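PDB 6TO1: minor fimbrium subunit Mfa5 from Porphyromonas gingivalis ATCC 33277, which serves as an accessory subunit of the minor fimbriae, surface pili that mediate biofilm formation and adhesion to host cells and other oral bacteria. Local coordinates for residues 161-174 with 185-198. Residues are numbered along the deposited sequence; the frame is centred on the assembly and turned at random.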
loop_
_atom_site.group_PDB
_atom_site.type_symbol
_atom_site.label_atom_id
_atom_site.label_comp_id
_atom_site.label_asym_id
_atom_site.label_seq_id
_atom_site.Cartn_x
_atom_site.Cartn_y
_atom_site.Cartn_z
ATOM N N LEU A 161 -16.499 -14.135 2.521
ATOM C CA LEU A 161 -17.007 -13.481 1.319
ATOM C C LEU A 161 -18.063 -12.454 1.715
ATOM O O LEU A 161 -19.233 -12.563 1.336
ATOM C CB LEU A 161 -17.577 -14.511 0.356
ATOM C CG LEU A 161 -16.587 -15.454 -0.323
ATOM C CD1 LEU A 161 -17.333 -16.603 -1.018
ATOM C CD2 LEU A 161 -15.707 -14.704 -1.298
ATOM N N PRO A 162 -17.679 -11.449 2.498
ATOM C CA PRO A 162 -18.685 -10.526 3.063
ATOM C C PRO A 162 -19.406 -9.659 2.024
ATOM O O PRO A 162 -20.498 -9.153 2.319
ATOM C CB PRO A 162 -17.858 -9.661 4.026
ATOM C CG PRO A 162 -16.474 -9.703 3.471
ATOM C CD PRO A 162 -16.307 -11.117 2.924
ATOM N N LYS A 163 -18.823 -9.440 0.851
ATOM C CA LYS A 163 -19.470 -8.714 -0.235
ATOM C C LYS A 163 -19.929 -9.653 -1.339
ATOM O O LYS A 163 -20.166 -9.219 -2.475
ATOM C CB LYS A 163 -18.520 -7.651 -0.788
ATOM C CG LYS A 163 -18.088 -6.616 0.240
ATOM C CD LYS A 163 -17.192 -5.566 -0.400
ATOM C CE LYS A 163 -16.939 -4.391 0.535
ATOM N NZ LYS A 163 -16.181 -3.297 -0.150
ATOM N N GLY A 164 -20.049 -10.939 -1.030
ATOM C CA GLY A 164 -20.433 -11.902 -2.045
ATOM C C GLY A 164 -19.521 -11.877 -3.242
ATOM O O GLY A 164 -18.288 -11.878 -3.132
ATOM N N MET A 165 -20.124 -11.846 -4.420
ATOM C CA MET A 165 -19.369 -11.903 -5.658
ATOM C C MET A 165 -18.564 -10.643 -5.905
ATOM O O MET A 165 -17.719 -10.627 -6.797
ATOM C CB MET A 165 -20.331 -12.159 -6.815
ATOM C CG MET A 165 -21.047 -13.494 -6.655
ATOM S SD MET A 165 -22.629 -13.671 -7.512
ATOM C CE MET A 165 -22.221 -14.530 -8.959
ATOM N N ALA A 166 -18.757 -9.623 -5.093
ATOM C CA ALA A 166 -17.926 -8.430 -5.146
ATOM C C ALA A 166 -16.780 -8.464 -4.149
ATOM O O ALA A 166 -16.061 -7.467 -4.016
ATOM C CB ALA A 166 -18.787 -7.187 -4.893
ATOM N N THR A 167 -16.598 -9.569 -3.427
ATOM C CA THR A 167 -15.500 -9.633 -2.474
ATOM C C THR A 167 -14.178 -9.631 -3.219
ATOM O O THR A 167 -13.938 -10.484 -4.084
ATOM C CB THR A 167 -15.596 -10.880 -1.595
ATOM O OG1 THR A 167 -16.863 -10.930 -0.933
ATOM C CG2 THR A 167 -14.473 -10.860 -0.537
ATOM N N GLU A 168 -13.303 -8.690 -2.864
ATOM C CA GLU A 168 -11.985 -8.626 -3.477
ATOM C C GLU A 168 -11.079 -9.731 -2.932
ATOM O O GLU A 168 -11.008 -9.955 -1.720
ATOM C CB GLU A 168 -11.352 -7.257 -3.208
ATOM C CG GLU A 168 -11.202 -6.380 -4.442
ATOM C CD GLU A 168 -10.665 -4.992 -4.114
ATOM O OE1 GLU A 168 -9.463 -4.881 -3.786
ATOM O OE2 GLU A 168 -11.446 -4.018 -4.184
ATOM N N GLY A 169 -10.399 -10.426 -3.835
ATOM C CA GLY A 169 -9.259 -11.236 -3.482
ATOM C C GLY A 169 -9.536 -12.654 -3.034
ATOM O O GLY A 169 -8.617 -13.477 -3.086
ATOM N N VAL A 170 -10.753 -12.970 -2.599
ATOM C CA VAL A 170 -11.051 -14.229 -1.919
ATOM C C VAL A 170 -11.880 -15.104 -2.848
ATOM O O VAL A 170 -12.841 -14.619 -3.439
ATOM C CB VAL A 170 -11.824 -13.992 -0.608
ATOM C CG1 VAL A 170 -12.169 -15.353 0.071
ATOM C CG2 VAL A 170 -11.055 -13.088 0.322
ATOM N N ARG A 171 -11.519 -16.400 -2.968
ATOM C CA ARG A 171 -12.407 -17.396 -3.551
ATOM C C ARG A 171 -12.485 -18.623 -2.639
ATOM O O ARG A 171 -11.538 -18.932 -1.909
ATOM C CB ARG A 171 -11.961 -17.863 -4.955
ATOM C CG ARG A 171 -11.880 -16.760 -6.005
ATOM C CD ARG A 171 -11.494 -17.317 -7.371
ATOM N NE ARG A 171 -10.270 -18.115 -7.318
ATOM C CZ ARG A 171 -9.867 -18.906 -8.309
ATOM N NH1 ARG A 171 -10.579 -18.985 -9.422
ATOM N NH2 ARG A 171 -8.770 -19.626 -8.190
ATOM N N ILE A 172 -13.608 -19.329 -2.699
ATOM C CA ILE A 172 -13.832 -20.516 -1.880
ATOM C C ILE A 172 -14.299 -21.648 -2.781
ATOM O O ILE A 172 -15.208 -21.461 -3.593
ATOM C CB ILE A 172 -14.864 -20.272 -0.765
ATOM C CG1 ILE A 172 -14.434 -19.176 0.203
ATOM C CG2 ILE A 172 -15.050 -21.556 0.064
ATOM C CD1 ILE A 172 -15.506 -18.823 1.237
ATOM N N ALA A 173 -13.683 -22.816 -2.635
ATOM C CA ALA A 173 -14.134 -24.067 -3.223
ATOM C C ALA A 173 -14.605 -24.994 -2.100
ATOM O O ALA A 173 -14.296 -24.788 -0.916
ATOM C CB ALA A 173 -13.021 -24.736 -4.029
ATOM N N LEU A 174 -15.388 -26.003 -2.483
ATOM C CA LEU A 174 -16.075 -26.818 -1.496
ATOM C C LEU A 174 -16.036 -28.292 -1.857
ATOM O O LEU A 174 -16.423 -28.683 -2.964
ATOM C CB LEU A 174 -17.528 -26.345 -1.337
ATOM C CG LEU A 174 -18.347 -27.087 -0.288
ATOM C CD1 LEU A 174 -17.789 -26.863 1.124
ATOM C CD2 LEU A 174 -19.829 -26.664 -0.396
ATOM N N SER A 185 -18.185 -27.562 -5.187
ATOM C CA SER A 185 -17.982 -26.332 -5.951
ATOM C C SER A 185 -16.507 -26.116 -6.269
ATOM O O SER A 185 -15.654 -26.329 -5.413
ATOM C CB SER A 185 -18.533 -25.126 -5.175
ATOM O OG SER A 185 -18.461 -23.935 -5.947
ATOM N N ASP A 186 -16.205 -25.726 -7.511
ATOM C CA ASP A 186 -14.890 -25.156 -7.802
ATOM C C ASP A 186 -14.806 -23.770 -7.159
ATOM O O ASP A 186 -15.766 -23.268 -6.579
ATOM C CB ASP A 186 -14.638 -25.060 -9.311
ATOM C CG ASP A 186 -13.126 -25.064 -9.692
ATOM O OD1 ASP A 186 -12.218 -24.878 -8.842
ATOM O OD2 ASP A 186 -12.837 -25.249 -10.892
ATOM N N PHE A 187 -13.655 -23.125 -7.301
ATOM C CA PHE A 187 -13.456 -21.809 -6.707
ATOM C C PHE A 187 -14.540 -20.826 -7.154
ATOM O O PHE A 187 -14.825 -20.696 -8.350
ATOM C CB PHE A 187 -12.085 -21.298 -7.092
ATOM C CG PHE A 187 -10.957 -21.973 -6.373
ATOM C CD1 PHE A 187 -10.876 -21.950 -5.001
ATOM C CD2 PHE A 187 -9.962 -22.622 -7.097
ATOM C CE1 PHE A 187 -9.815 -22.555 -4.340
ATOM C CE2 PHE A 187 -8.902 -23.225 -6.450
ATOM C CZ PHE A 187 -8.825 -23.188 -5.079
ATOM N N THR A 188 -15.141 -20.132 -6.192
ATOM C CA THR A 188 -16.215 -19.200 -6.516
ATOM C C THR A 188 -16.330 -18.141 -5.433
ATOM O O THR A 188 -15.782 -18.279 -4.336
ATOM C CB THR A 188 -17.548 -19.946 -6.715
ATOM O OG1 THR A 188 -18.580 -19.046 -7.116
ATOM C CG2 THR A 188 -18.020 -20.616 -5.444
ATOM N N LYS A 189 -17.022 -17.053 -5.774
ATOM C CA LYS A 189 -17.421 -16.038 -4.799
ATOM C C LYS A 189 -18.934 -16.053 -4.560
ATOM O O LYS A 189 -19.453 -15.206 -3.817
ATOM C CB LYS A 189 -16.978 -14.641 -5.237
ATOM C CG LYS A 189 -15.488 -14.433 -5.392
ATOM C CD LYS A 189 -15.171 -13.105 -6.096
ATOM C CE LYS A 189 -13.747 -13.028 -6.578
ATOM N NZ LYS A 189 -12.761 -12.762 -5.490
ATOM N N ASP A 190 -19.636 -17.037 -5.115
ATOM C CA ASP A 190 -21.091 -17.143 -5.038
ATOM C C ASP A 190 -21.509 -17.760 -3.706
ATOM O O ASP A 190 -21.699 -18.976 -3.587
ATOM C CB ASP A 190 -21.597 -17.949 -6.232
ATOM C CG ASP A 190 -23.116 -17.985 -6.337
ATOM O OD1 ASP A 190 -23.802 -17.664 -5.351
ATOM O OD2 ASP A 190 -23.615 -18.389 -7.404
ATOM N N THR A 191 -21.716 -16.891 -2.712
ATOM C CA THR A 191 -22.026 -17.343 -1.359
ATOM C C THR A 191 -23.332 -18.123 -1.310
ATOM O O THR A 191 -23.440 -19.108 -0.576
ATOM C CB THR A 191 -22.082 -16.164 -0.394
ATOM O OG1 THR A 191 -23.107 -15.244 -0.809
ATOM C CG2 THR A 191 -20.759 -15.450 -0.362
ATOM N N ALA A 192 -24.337 -17.733 -2.103
ATOM C CA ALA A 192 -25.606 -18.457 -2.046
ATOM C C ALA A 192 -25.466 -19.880 -2.583
ATOM O O ALA A 192 -26.083 -20.814 -2.062
ATOM C CB ALA A 192 -26.682 -17.712 -2.841
ATOM N N PHE A 193 -24.693 -20.053 -3.650
ATOM C CA PHE A 193 -24.417 -21.373 -4.183
ATOM C C PHE A 193 -23.673 -22.223 -3.155
ATOM O O PHE A 193 -24.039 -23.368 -2.897
ATOM C CB PHE A 193 -23.601 -21.240 -5.475
ATOM C CG PHE A 193 -23.330 -22.542 -6.159
ATOM C CD1 PHE A 193 -24.277 -23.132 -6.971
ATOM C CD2 PHE A 193 -22.125 -23.200 -5.954
ATOM C CE1 PHE A 193 -24.023 -24.347 -7.572
ATOM C CE2 PHE A 193 -21.869 -24.407 -6.545
ATOM C CZ PHE A 193 -22.808 -24.984 -7.370
ATOM N N LEU A 194 -22.609 -21.677 -2.573
ATOM C CA LEU A 194 -21.837 -22.439 -1.601
ATOM C C LEU A 194 -22.698 -22.844 -0.412
ATOM O O LEU A 194 -22.659 -23.997 0.036
ATOM C CB LEU A 194 -20.640 -21.599 -1.143
ATOM C CG LEU A 194 -19.488 -21.391 -2.141
ATOM C CD1 LEU A 194 -18.599 -20.254 -1.625
ATOM C CD2 LEU A 194 -18.702 -22.670 -2.361
ATOM N N CYS A 195 -23.518 -21.920 0.095
ATOM C CA CYS A 195 -24.290 -22.227 1.291
ATOM C C CYS A 195 -25.367 -23.251 1.001
ATOM O O CYS A 195 -25.686 -24.074 1.863
ATOM C CB CYS A 195 -24.888 -20.951 1.879
ATOM S SG CYS A 195 -23.644 -19.882 2.675
ATOM N N GLN A 196 -25.913 -23.239 -0.212
ATOM C CA GLN A 196 -26.894 -24.238 -0.601
ATOM C C GLN A 196 -26.272 -25.628 -0.621
ATOM O O GLN A 196 -26.887 -26.597 -0.166
ATOM C CB GLN A 196 -27.479 -23.851 -1.960
ATOM C CG GLN A 196 -28.739 -24.583 -2.324
ATOM C CD GLN A 196 -28.448 -25.996 -2.771
ATOM O OE1 GLN A 196 -27.596 -26.216 -3.633
ATOM N NE2 GLN A 196 -29.139 -26.967 -2.174
ATOM N N LYS A 197 -25.038 -25.743 -1.115
ATOM C CA LYS A 197 -24.389 -27.048 -1.121
ATOM C C LYS A 197 -24.098 -27.530 0.294
ATOM O O LYS A 197 -24.209 -28.728 0.584
ATOM C CB LYS A 197 -23.109 -26.986 -1.945
ATOM C CG LYS A 197 -23.329 -26.697 -3.414
ATOM C CD LYS A 197 -24.070 -27.829 -4.077
ATOM C CE LYS A 197 -24.183 -27.608 -5.583
ATOM N NZ LYS A 197 -24.970 -28.701 -6.215
ATOM N N ILE A 198 -23.720 -26.611 1.191
ATOM C CA ILE A 198 -23.458 -26.986 2.577
ATOM C C ILE A 198 -24.736 -27.456 3.251
ATOM O O ILE A 198 -24.734 -28.436 4.009
ATOM C CB ILE A 198 -22.815 -25.804 3.326
ATOM C CG1 ILE A 198 -21.456 -25.461 2.713
ATOM C CG2 ILE A 198 -22.733 -26.103 4.802
ATOM C CD1 ILE A 198 -20.834 -24.225 3.294
HETATM O O HOH W 1 -11.054 -10.140 -6.567
#
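Leu174 and Ser185 form an antiparallel hydrogen-bonded pair, as do Ile172 and Thr188; the one-residue shift between them marks a beta bulge, and helix 191-198 runs at 25° to strand 170-174. The Ile172-Thr188 bonds are uneven, consistent with the bulge: Ile172 N meets Thr188 O nearly straight (171°), whereas the return bond from Thr188 N to Ile172 O is bent and approaches from above the carbonyl plane.

Lys189 reaches across the loop before the strand. Its chain stays extended until a bend at its last torsion brings NZ 2.9 Å from Thr167 O, almost in line with that carbonyl, and 2.8 Å from Val170 O, above the carbonyl plane. A water accepting from Gly169 N adds a weak third bond.

On the face bearing Ile172 and Leu174, Leu194 splits its methyls: CD1 lies 3.8 Å from Ile172 CB, and CD2 4.0 Å from Leu174 CB. Leu161 CB presses tightly on Thr191 CG2 at 3.4 Å, and Val157 of helix 143-160 also packs on Leu194. On the other face, where Ile219 of helix 209-220 also meets Phe187, Phe187 CB sits 3.4 Å above the centre of the Arg171 guanidinium plane, with ring and guanidinium planes 21° apart; Asp127 salt-bridges Arg171 NH2.

Hairpin 170-177/181-186 thus forms the edge of the central sheet in the von Willebrand factor A fold, its outer strand leading into a covering helix. The carbonyls of Thr167, in the loop, and Val170, starting the strand, grip one ammonium, whose charge their dipoles probably stabilise, tying the strand's approach to the helix start.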